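Long-range contact in cytosolic phospholipase A2 delta (PDB 5IXC), which hydrolyses the sn-2 ester bond of glycerophospholipids in a calcium-dependent manner, preferring linoleic acid at that position: residues R212-A217 against C278-A283. Residues are numbered along the deposited sequence; the frame is centred on the assembly and turned at random.
Sequences RFHYMA and CPEELA
Glu280 OE1 lies in the plane of the His214 imidazole, at the ring's edge, while Glu280 OE2 and Cys278 SG approach the ring obliquely; ring and carboxylate planes stand 67° apart. The two side chains come from opposite directions, and NE2 of His214 donates a weak hydrogen bond to OE2 of Glu280, 3.0 Å long but bent to 134° at the hydrogen. CB of His214 points toward the loop, and with CG anti to the carbonyl carbon (chi1 -55°) the turn of the ring about CB-CG sets CD2 3.6 Å from Cys278 SG. That sulfur sits 4.5 Å from the ring centroid, an oblique sulfur-aromatic contact. Two residues earlier on the same side of strand 210-216, Arg212 bends at chi2 and chi3 and slides past Pro279; its NH1 lies 3.7 Å from the proline CG. The same nitrogen is 4.0 Å from Glu280 OE1, too far for a salt bridge, and the stronger partner of this arginine is Asp169, which takes NE. The disulfide of Cys278 to Cys167 ties to strand 160-171 the start of the loop, which runs from strand 269-277 to strand 285-286 at the edge of the catalytic domain's mixed sheet. Replacing His214 with an alanine would probably leave the carboxylates of Glu280 and Glu198 without their shared partner and open a gap beside the disulfide. Since ND1 of His214 is also bonded to Glu198, the ring bridges two carboxylates, an environment that would be expected to stabilise a positively charged imidazole.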
# COMPACT_ATOMS: atom_id res chain seq x y z
N ARG A 212 -23.77 1.50 18.79
CA ARG A 212 -22.54 0.88 19.23
C ARG A 212 -21.37 1.86 19.01
O ARG A 212 -21.26 2.49 17.96
CB ARG A 212 -22.33 -0.42 18.45
CG ARG A 212 -21.04 -1.17 18.72
CD ARG A 212 -21.01 -1.88 20.07
NE ARG A 212 -22.06 -2.89 20.26
CZ ARG A 212 -22.13 -4.05 19.63
NH1 ARG A 212 -21.24 -4.39 18.71
NH2 ARG A 212 -23.12 -4.89 19.91
N PHE A 213 -20.55 2.02 20.04
CA PHE A 213 -19.30 2.79 19.95
C PHE A 213 -18.11 1.89 20.25
O PHE A 213 -18.10 1.20 21.27
CB PHE A 213 -19.27 3.93 20.95
CG PHE A 213 -20.11 5.11 20.57
CD1 PHE A 213 -19.55 6.19 19.89
CD2 PHE A 213 -21.44 5.16 20.93
CE1 PHE A 213 -20.32 7.29 19.57
CE2 PHE A 213 -22.22 6.26 20.61
CZ PHE A 213 -21.66 7.33 19.93
N HIS A 214 -17.11 1.93 19.39
CA HIS A 214 -15.85 1.22 19.60
C HIS A 214 -14.75 2.22 19.98
O HIS A 214 -14.59 3.26 19.34
CB HIS A 214 -15.40 0.47 18.34
CG HIS A 214 -16.43 -0.46 17.79
ND1 HIS A 214 -17.55 -0.03 17.12
CD2 HIS A 214 -16.51 -1.82 17.81
CE1 HIS A 214 -18.27 -1.07 16.76
NE2 HIS A 214 -17.66 -2.17 17.16
N TYR A 215 -13.99 1.87 21.01
CA TYR A 215 -12.92 2.74 21.49
C TYR A 215 -11.95 1.96 22.33
O TYR A 215 -12.32 0.98 22.93
CB TYR A 215 -13.50 3.89 22.32
CG TYR A 215 -14.29 3.42 23.51
CD1 TYR A 215 -13.73 3.38 24.78
CD2 TYR A 215 -15.60 3.00 23.36
CE1 TYR A 215 -14.46 2.95 25.87
CE2 TYR A 215 -16.33 2.56 24.44
CZ TYR A 215 -15.77 2.53 25.70
OH TYR A 215 -16.52 2.10 26.77
N MET A 216 -10.72 2.42 22.39
CA MET A 216 -9.67 1.76 23.18
C MET A 216 -10.04 1.68 24.65
O MET A 216 -10.59 2.63 25.23
CB MET A 216 -8.34 2.50 23.04
CG MET A 216 -7.49 2.07 21.87
SD MET A 216 -6.06 3.15 21.72
CE MET A 216 -6.81 4.39 20.64
N ALA A 217 -9.71 0.55 25.27
CA ALA A 217 -10.00 0.33 26.69
C ALA A 217 -9.13 1.21 27.59
O ALA A 217 -9.55 1.61 28.66
CB ALA A 217 -9.80 -1.13 27.07
N CYS A 278 -15.22 -5.74 22.75
CA CYS A 278 -15.94 -5.79 21.48
C CYS A 278 -16.21 -7.22 21.07
O CYS A 278 -15.34 -8.08 21.25
CB CYS A 278 -15.17 -5.02 20.42
SG CYS A 278 -15.33 -3.23 20.85
N PRO A 279 -17.44 -7.50 20.57
CA PRO A 279 -17.65 -8.90 20.20
C PRO A 279 -16.80 -9.38 19.03
O PRO A 279 -16.30 -10.50 19.04
CB PRO A 279 -19.12 -8.93 19.80
CG PRO A 279 -19.40 -7.57 19.29
CD PRO A 279 -18.65 -6.70 20.28
N GLU A 280 -16.63 -8.51 18.03
CA GLU A 280 -16.06 -8.90 16.75
C GLU A 280 -14.68 -9.49 16.84
O GLU A 280 -13.89 -9.16 17.71
CB GLU A 280 -16.00 -7.73 15.78
CG GLU A 280 -17.35 -7.08 15.51
CD GLU A 280 -17.51 -5.75 16.22
OE1 GLU A 280 -17.66 -5.74 17.46
OE2 GLU A 280 -17.48 -4.70 15.54
N GLU A 281 -14.42 -10.38 15.91
CA GLU A 281 -13.10 -10.92 15.68
C GLU A 281 -12.32 -10.03 14.71
O GLU A 281 -12.89 -9.20 13.99
CB GLU A 281 -13.23 -12.32 15.07
CG GLU A 281 -14.03 -13.29 15.94
CD GLU A 281 -13.20 -13.93 17.03
OE1 GLU A 281 -13.79 -14.60 17.90
OE2 GLU A 281 -11.95 -13.76 17.03
N LEU A 282 -11.02 -10.23 14.70
CA LEU A 282 -10.17 -9.50 13.77
C LEU A 282 -10.33 -10.02 12.37
O LEU A 282 -10.14 -11.20 12.13
CB LEU A 282 -8.70 -9.60 14.17
CG LEU A 282 -8.22 -8.36 14.90
CD1 LEU A 282 -9.03 -8.15 16.17
CD2 LEU A 282 -6.74 -8.47 15.21
N ALA A 283 -10.66 -9.11 11.46
CA ALA A 283 -10.69 -9.40 10.04
C ALA A 283 -9.30 -9.25 9.39
O ALA A 283 -9.07 -9.77 8.31
CB ALA A 283 -11.69 -8.49 9.35